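Local coordinates for peptidase, zinc-dependent (Methanocorpusculum labreanum, PDB 3LMC), which binds zinc and iron at separate sites and probably acts as a zinc-dependent metallopeptidase of family M54, at residues Gln50-Ala53 with Val54-Leu57; Asp61-Arg64 with Arg65-Gln69; Ala74-Asp77 with Leu78-Asn82. All coordinates share one frame; numbering follows the deposited sequence.

Contact 1. Residues Gln50-Ala53 with Val54-Leu57; sequences QYDA and VKVL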
loop_
_atom_site.group_PDB
_atom_site.type_symbol
_atom_site.label_atom_id
_atom_site.label_comp_id
_atom_site.label_asym_id
_atom_site.label_seq_id
_atom_site.Cartn_x
_atom_site.Cartn_y
_atom_site.Cartn_z
ATOM N N GLN A 50 -13.919 5.755 -10.998
ATOM C CA GLN A 50 -12.954 5.428 -9.959
ATOM C C GLN A 50 -13.399 4.156 -9.257
ATOM O O GLN A 50 -14.569 3.754 -9.368
ATOM C CB GLN A 50 -12.922 6.531 -8.904
ATOM C CG GLN A 50 -12.640 7.928 -9.409
ATOM C CD GLN A 50 -12.604 8.903 -8.257
ATOM O OE1 GLN A 50 -13.625 9.149 -7.626
ATOM N NE2 GLN A 50 -11.422 9.440 -7.954
ATOM N N TYR A 51 -12.490 3.551 -8.497
ATOM C CA TYR A 51 -12.821 2.336 -7.749
ATOM C C TYR A 51 -12.924 2.556 -6.238
ATOM O O TYR A 51 -12.077 3.220 -5.645
ATOM C CB TYR A 51 -11.805 1.235 -8.043
ATOM C CG TYR A 51 -11.714 0.846 -9.501
ATOM C CD1 TYR A 51 -10.973 1.609 -10.391
ATOM C CD2 TYR A 51 -12.367 -0.284 -9.989
ATOM C CE1 TYR A 51 -10.873 1.259 -11.715
ATOM C CE2 TYR A 51 -12.263 -0.652 -11.327
ATOM C CZ TYR A 51 -11.519 0.125 -12.179
ATOM O OH TYR A 51 -11.404 -0.208 -13.513
ATOM N N ASP A 52 -13.968 1.985 -5.631
ATOM C CA ASP A 52 -14.181 2.021 -4.181
ATOM C C ASP A 52 -13.109 1.204 -3.466
ATOM O O ASP A 52 -13.154 -0.023 -3.478
ATOM C CB ASP A 52 -15.561 1.423 -3.869
ATOM C CG ASP A 52 -15.978 1.591 -2.398
ATOM O OD1 ASP A 52 -15.142 1.959 -1.533
ATOM O OD2 ASP A 52 -17.173 1.349 -2.115
ATOM N N ALA A 53 -12.153 1.863 -2.831
ATOM C CA ALA A 53 -11.026 1.133 -2.248
ATOM C C ALA A 53 -11.432 0.250 -1.072
ATOM O O ALA A 53 -10.742 -0.728 -0.748
ATOM C CB ALA A 53 -9.925 2.084 -1.845
ATOM N N VAL A 54 -12.543 0.585 -0.421
ATOM C CA VAL A 54 -13.009 -0.234 0.701
ATOM C C VAL A 54 -13.370 -1.627 0.200
ATOM O O VAL A 54 -12.974 -2.622 0.791
ATOM C CB VAL A 54 -14.215 0.392 1.429
ATOM C CG1 VAL A 54 -14.702 -0.542 2.526
ATOM C CG2 VAL A 54 -13.842 1.763 2.016
ATOM N N LYS A 55 -14.087 -1.696 -0.918
ATOM C CA LYS A 55 -14.421 -2.978 -1.534
ATOM C C LYS A 55 -13.204 -3.765 -1.984
ATOM O O LYS A 55 -13.152 -4.986 -1.809
ATOM C CB LYS A 55 -15.384 -2.786 -2.698
ATOM C CG LYS A 55 -16.811 -2.574 -2.232
ATOM C CD LYS A 55 -17.774 -2.470 -3.388
ATOM C CE LYS A 55 -19.182 -2.238 -2.866
ATOM N NZ LYS A 55 -20.141 -2.121 -3.982
ATOM N N VAL A 56 -12.223 -3.073 -2.559
ATOM C CA VAL A 56 -11.002 -3.751 -2.990
ATOM C C VAL A 56 -10.293 -4.350 -1.768
ATOM O O VAL A 56 -9.792 -5.466 -1.819
ATOM C CB VAL A 56 -10.047 -2.805 -3.762
ATOM C CG1 VAL A 56 -8.790 -3.555 -4.208
ATOM C CG2 VAL A 56 -10.764 -2.172 -4.994
ATOM N N LEU A 57 -10.277 -3.624 -0.653
ATOM C CA LEU A 57 -9.565 -4.105 0.521
ATOM C C LEU A 57 -10.216 -5.374 1.102
ATOM O O LEU A 57 -9.522 -6.311 1.513
ATOM C CB LEU A 57 -9.434 -2.993 1.565
ATOM C CG LEU A 57 -8.523 -1.817 1.193
ATOM C CD1 LEU A 57 -8.620 -0.714 2.231
ATOM C CD2 LEU A 57 -7.065 -2.264 1.045
#

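Contact 2. Residues Asp61-Arg64 with Arg65-Gln69; sequences DMFR and RRMPQ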
loop_
_atom_site.group_PDB
_atom_site.type_symbol
_atom_site.label_atom_id
_atom_site.label_comp_id
_atom_site.label_asym_id
_atom_site.label_seq_id
_atom_site.Cartn_x
_atom_site.Cartn_y
_atom_site.Cartn_z
ATOM N N ASP A 61 -8.542 -9.164 1.473
ATOM C CA ASP A 61 -8.575 -10.086 2.602
ATOM C C ASP A 61 -9.079 -11.461 2.135
ATOM O O ASP A 61 -8.478 -12.492 2.426
ATOM C CB ASP A 61 -9.454 -9.548 3.720
ATOM C CG ASP A 61 -9.762 -10.603 4.768
ATOM O OD1 ASP A 61 -8.841 -11.026 5.505
ATOM O OD2 ASP A 61 -10.926 -11.027 4.839
HETATM N N MSE A 62 -10.183 -11.480 1.404
HETATM C CA MSE A 62 -10.712 -12.755 0.917
HETATM C C MSE A 62 -9.698 -13.525 0.078
HETATM O O MSE A 62 -9.577 -14.744 0.198
HETATM C CB MSE A 62 -11.974 -12.529 0.101
HETATM C CG MSE A 62 -13.111 -11.919 0.893
HETATM SE SE MSE A 62 -14.725 -12.056 -0.163
HETATM C CE MSE A 62 -14.316 -13.779 -1.033
ATOM N N PHE A 63 -8.972 -12.809 -0.776
ATOM C CA PHE A 63 -7.951 -13.431 -1.609
ATOM C C PHE A 63 -6.841 -14.067 -0.761
ATOM O O PHE A 63 -6.424 -15.207 -1.002
ATOM C CB PHE A 63 -7.342 -12.401 -2.575
ATOM C CG PHE A 63 -6.305 -12.972 -3.470
ATOM C CD1 PHE A 63 -6.673 -13.691 -4.605
ATOM C CD2 PHE A 63 -4.955 -12.807 -3.182
ATOM C CE1 PHE A 63 -5.705 -14.229 -5.449
ATOM C CE2 PHE A 63 -3.981 -13.342 -4.023
ATOM C CZ PHE A 63 -4.360 -14.055 -5.157
ATOM N N ARG A 64 -6.350 -13.325 0.221
ATOM C CA ARG A 64 -5.330 -13.867 1.107
ATOM C C ARG A 64 -5.819 -15.161 1.775
ATOM O O ARG A 64 -5.121 -16.174 1.761
ATOM C CB ARG A 64 -4.954 -12.849 2.180
ATOM C CG ARG A 64 -3.938 -13.360 3.208
ATOM C CD ARG A 64 -3.620 -12.260 4.231
ATOM N NE ARG A 64 -4.863 -11.774 4.808
ATOM C CZ ARG A 64 -5.071 -10.531 5.222
ATOM N NH1 ARG A 64 -4.093 -9.633 5.165
ATOM N NH2 ARG A 64 -6.260 -10.195 5.705
ATOM N N ARG A 65 -7.016 -15.127 2.351
ATOM C CA ARG A 65 -7.507 -16.290 3.088
ATOM C C ARG A 65 -7.640 -17.505 2.169
ATOM O O ARG A 65 -7.394 -18.642 2.581
ATOM C CB ARG A 65 -8.836 -15.992 3.777
ATOM C CG ARG A 65 -9.472 -17.220 4.420
ATOM C CD ARG A 65 -10.492 -16.834 5.473
ATOM N NE ARG A 65 -11.588 -16.042 4.919
ATOM C CZ ARG A 65 -11.637 -14.712 4.929
ATOM N NH1 ARG A 65 -10.642 -14.008 5.457
ATOM N NH2 ARG A 65 -12.685 -14.084 4.408
ATOM N N ARG A 66 -8.016 -17.245 0.919
ATOM C CA ARG A 66 -8.212 -18.285 -0.089
ATOM C C ARG A 66 -6.867 -18.780 -0.646
ATOM O O ARG A 66 -6.814 -19.818 -1.306
ATOM C CB ARG A 66 -9.122 -17.743 -1.209
ATOM C CG ARG A 66 -9.375 -18.672 -2.385
ATOM C CD ARG A 66 -10.348 -18.052 -3.397
ATOM N NE ARG A 66 -9.726 -16.999 -4.207
ATOM C CZ ARG A 66 -9.312 -17.162 -5.462
ATOM N NH1 ARG A 66 -9.462 -18.340 -6.077
ATOM N NH2 ARG A 66 -8.760 -16.144 -6.113
HETATM N N MSE A 67 -5.777 -18.065 -0.357
HETATM C CA MSE A 67 -4.478 -18.371 -0.983
HETATM C C MSE A 67 -3.325 -18.694 -0.021
HETATM O O MSE A 67 -2.314 -17.998 -0.018
HETATM C CB MSE A 67 -4.052 -17.231 -1.922
HETATM C CG MSE A 67 -4.957 -17.024 -3.139
HETATM SE SE MSE A 67 -5.034 -18.608 -4.334
HETATM C CE MSE A 67 -3.340 -18.428 -5.232
ATOM N N PRO A 68 -3.464 -19.765 0.781
ATOM C CA PRO A 68 -2.386 -20.184 1.684
ATOM C C PRO A 68 -1.101 -20.479 0.931
ATOM O O PRO A 68 0.001 -20.156 1.398
ATOM C CB PRO A 68 -2.914 -21.494 2.284
ATOM C CG PRO A 68 -4.379 -21.436 2.126
ATOM C CD PRO A 68 -4.662 -20.618 0.909
ATOM N N GLN A 69 -1.238 -21.119 -0.225
ATOM C CA GLN A 69 -0.072 -21.516 -0.999
ATOM C C GLN A 69 0.778 -20.291 -1.386
ATOM O O GLN A 69 1.969 -20.423 -1.687
ATOM C CB GLN A 69 -0.464 -22.370 -2.219
ATOM C CG GLN A 69 -1.347 -21.683 -3.259
ATOM C CD GLN A 69 -2.845 -21.898 -3.029
ATOM O OE1 GLN A 69 -3.314 -21.931 -1.893
ATOM N NE2 GLN A 69 -3.602 -22.029 -4.120
#

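Contact 3. Residues Ala74-Asp77 with Leu78-Asn82; sequences ADMD and LEFYN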
loop_
_atom_site.group_PDB
_atom_site.type_symbol
_atom_site.label_atom_id
_atom_site.label_comp_id
_atom_site.label_asym_id
_atom_site.label_seq_id
_atom_site.Cartn_x
_atom_site.Cartn_y
_atom_site.Cartn_z
ATOM N N ALA A 74 5.698 -21.484 5.657
ATOM C CA ALA A 74 5.775 -22.943 5.719
ATOM C C ALA A 74 5.553 -23.480 7.135
ATOM O O ALA A 74 4.923 -24.514 7.316
ATOM C CB ALA A 74 7.116 -23.425 5.177
ATOM N N ASP A 75 6.063 -22.772 8.137
ATOM C CA ASP A 75 5.979 -23.242 9.515
ATOM C C ASP A 75 4.675 -22.855 10.211
ATOM O O ASP A 75 4.583 -22.925 11.435
ATOM C CB ASP A 75 7.184 -22.744 10.335
ATOM C CG ASP A 75 7.168 -21.233 10.554
ATOM O OD1 ASP A 75 6.169 -20.571 10.182
ATOM O OD2 ASP A 75 8.165 -20.707 11.098
HETATM N N MSE A 76 3.673 -22.446 9.439
HETATM C CA MSE A 76 2.388 -22.042 10.015
HETATM C C MSE A 76 1.245 -23.010 9.690
HETATM O O MSE A 76 0.922 -23.261 8.524
HETATM C CB MSE A 76 2.008 -20.611 9.604
HETATM C CG MSE A 76 0.706 -20.144 10.236
HETATM SE SE MSE A 76 0.066 -18.410 9.583
HETATM C CE MSE A 76 1.403 -17.269 10.430
ATOM N N ASP A 77 0.632 -23.549 10.735
ATOM C CA ASP A 77 -0.473 -24.480 10.579
ATOM C C ASP A 77 -1.589 -23.858 9.732
ATOM O O ASP A 77 -1.865 -22.663 9.851
ATOM C CB ASP A 77 -1.008 -24.879 11.954
ATOM C CG ASP A 77 -2.371 -25.523 11.878
ATOM O OD1 ASP A 77 -2.476 -26.643 11.321
ATOM O OD2 ASP A 77 -3.336 -24.900 12.369
ATOM N N LEU A 78 -2.227 -24.672 8.887
ATOM C CA LEU A 78 -3.241 -24.190 7.942
ATOM C C LEU A 78 -4.502 -23.658 8.619
ATOM O O LEU A 78 -5.092 -22.671 8.169
ATOM C CB LEU A 78 -3.618 -25.284 6.939
ATOM C CG LEU A 78 -4.718 -24.929 5.942
ATOM C CD1 LEU A 78 -4.346 -23.642 5.194
ATOM C CD2 LEU A 78 -4.938 -26.086 4.964
ATOM N N GLU A 79 -4.913 -24.317 9.696
ATOM C CA GLU A 79 -6.090 -23.889 10.437
ATOM C C GLU A 79 -5.808 -22.581 11.173
ATOM O O GLU A 79 -6.679 -21.713 11.255
ATOM C CB GLU A 79 -6.536 -24.975 11.423
ATOM C CG GLU A 79 -8.030 -24.956 11.738
ATOM C CD GLU A 79 -8.460 -26.115 12.634
ATOM O OE1 GLU A 79 -7.636 -26.575 13.460
ATOM O OE2 GLU A 79 -9.622 -26.564 12.512
ATOM N N PHE A 80 -4.593 -22.443 11.704
ATOM C CA PHE A 80 -4.172 -21.197 12.337
ATOM C C PHE A 80 -4.214 -20.057 11.300
ATOM O O PHE A 80 -4.641 -18.948 11.603
ATOM C CB PHE A 80 -2.763 -21.353 12.920
ATOM C CG PHE A 80 -2.232 -20.118 13.615
ATOM C CD1 PHE A 80 -2.234 -20.031 14.999
ATOM C CD2 PHE A 80 -1.708 -19.057 12.888
ATOM C CE1 PHE A 80 -1.742 -18.901 15.641
ATOM C CE2 PHE A 80 -1.210 -17.921 13.527
ATOM C CZ PHE A 80 -1.226 -17.838 14.892
ATOM N N TYR A 81 -3.781 -20.343 10.076
ATOM C CA TYR A 81 -3.752 -19.345 9.004
ATOM C C TYR A 81 -5.162 -18.907 8.622
ATOM O O TYR A 81 -5.427 -17.712 8.406
ATOM C CB TYR A 81 -3.018 -19.908 7.787
ATOM C CG TYR A 81 -2.994 -19.005 6.569
ATOM C CD1 TYR A 81 -3.946 -19.136 5.565
ATOM C CD2 TYR A 81 -2.001 -18.043 6.408
ATOM C CE1 TYR A 81 -3.924 -18.323 4.437
ATOM C CE2 TYR A 81 -1.971 -17.227 5.278
ATOM C CZ TYR A 81 -2.934 -17.370 4.301
ATOM O OH TYR A 81 -2.910 -16.563 3.181
ATOM N N ASN A 82 -6.065 -19.878 8.517
ATOM C CA ASN A 82 -7.449 -19.573 8.177
ATOM C C ASN A 82 -8.060 -18.589 9.174
ATOM O O ASN A 82 -8.749 -17.654 8.770
ATOM C CB ASN A 82 -8.299 -20.846 8.085
ATOM C CG ASN A 82 -9.632 -20.607 7.389
ATOM O OD1 ASN A 82 -10.677 -20.544 8.037
ATOM N ND2 ASN A 82 -9.598 -20.459 6.060
#

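Contact 1. Residues Gln50-Ala53 with Val54-Leu57
Asp52 folds its carboxylate over the first turn of helix 53-66 and takes the backbone N-H of Val54: Val54 N lies 3.1 Å from Asp52 OD1. The bond is bent, 140° at the hydrogen, and the donor meets OD1 from above the carboxylate plane. Asp52 is the N-cap, the last residue of strand 50-52, and CG anti to its own backbone N (chi1 -172°) swings the acid toward the N-terminal end of the helix. Aspartate suits this place because its short side chain brings an acceptor to amides that no preceding turn can satisfy.

The tight part lies on the inner face. Leu57 N gives a hydrogen bond of 2.9 Å to Ala53 O, an i to i+4 bond of the first turn; the one from Val56 N to Asp52 O is weak at 3.3 Å. Leu57 curls back beside that same Ala53 carbonyl, its CG 3.1 Å from Ala53 O. Ala53, Val56 and Leu57 are buried: Ala53 and Leu57 rest on Leu110 of strand 106-112, while Val56 and Leu57 pack on Ile119 of strand 117-120. Small or branched apolar residues fit such a sheet-facing surface.

The outer side is looser: exposed Lys55 runs fully extended across Asp52 and out into solvent, as suits a lysine, its methylenes touching OD2 (CG to Asp52 OD2, 3.9 Å), while Lys55 NZ stays 4.9 Å from Asp52 OD2, too far for a salt bridge. An anionic cap at the positive end of the helix dipole, with an ammonium group nearby, would probably favour the ionised form of Asp52.

Contact 2. Residues Asp61-Arg64 with Arg65-Gln69
Arg65 reaches back one turn along helix 53-66 to Asp61, and Arg65 NH1 meets Asp61 OD2 in a salt bridge of 3.1 Å. The acid oxygen lies at the edge of the guanidinium, in its plane, but the arginine approaches on the syn side from 35° out of the carboxylate plane. A bend at chi3 (61°) turns the arginine chain back toward the acid, and the backbones beneath are joined by Arg65 N to Asp61 O, 3.0 Å.

The ring of Phe63 turns back toward Met67, where the helix ends. Met67, a selenomethionine, lays CG over one face of the ring, 3.7 Å from its centroid, in a CH-pi contact; its selenium sits obliquely farther off, a Met-aromatic contact. From the ring's edge comes Arg66, whose NH2 lies 3.6 Å from Phe63 CD1. A flexible, polarisable methionine suits a place where the chain leaves the helix and must still cover an aromatic face.

The other acid oxygen is taken by Arg64: its NH2 stands 2.7 Å from Asp61 OD1, on the anti lone pair, and also bonds Leu115 O. One buried carboxylate thus serves two arginines, implying a network in which Asp61 probably remains anionic and partly offsets their charge.

Contact 3. Residues Ala74-Asp77 with Leu78-Asn82
Hydrogen bonding centres on Asp77, which receives Phe80 N on its carboxylate: Phe80 N to Asp77 OD2 is 2.8 Å, with 150° at the hydrogen. The donor comes from above the carboxylate plane. With CG anti to the backbone N (chi1 164°), the acid bends over the first turn of helix 78-88, and OD2 also lies against Glu79 CB at 3.3 Å. The Asp77 carbonyl then takes Tyr81 N at 3.0 Å, so side chain and main chain of one residue hold two successive amides.

Apolar and sulfur-aromatic contacts come from Met76, a selenomethionine that crosses both aromatic side chains at about a right angle. Met76 CG touches Phe80 CD2 at 3.7 Å, and its selenium lies toward the edge of that ring. The same selenium lies in the plane of the Tyr81 ring, 3.8 Å from Tyr81 CD2. A long unbranched chain suits this place, since it can reach two neighbouring aromatic side chains at once. Tyr81 OH bonds Arg64 O.

Together these contacts make an Asp N-cap joined to a hydrophobic staple, Met76 with Tyr81, at the start of helix 78-88.

How the contacts relate
The three contacts follow in series along the chain. Contacts 1 and 2 share helix 53-66, one at its start and one at its end, with centres about 18 Å apart. Contact 3 opens helix 78-88, which comes after the short helix 68-71; its centre is about 12 Å from that of contact 2 and about 28 Å from that of contact 1. Contacts 2 and 3 touch directly through Tyr81, on which Pro68 also packs. The side chain of Leu57 in contact 1 lies about 11 Å from the zinc ion. Helix 53-66 thus runs from the sheet near the zinc site out to the corner where it meets helices 68-71 and 78-88, and contacts 2 and 3 belong to one peripheral cluster.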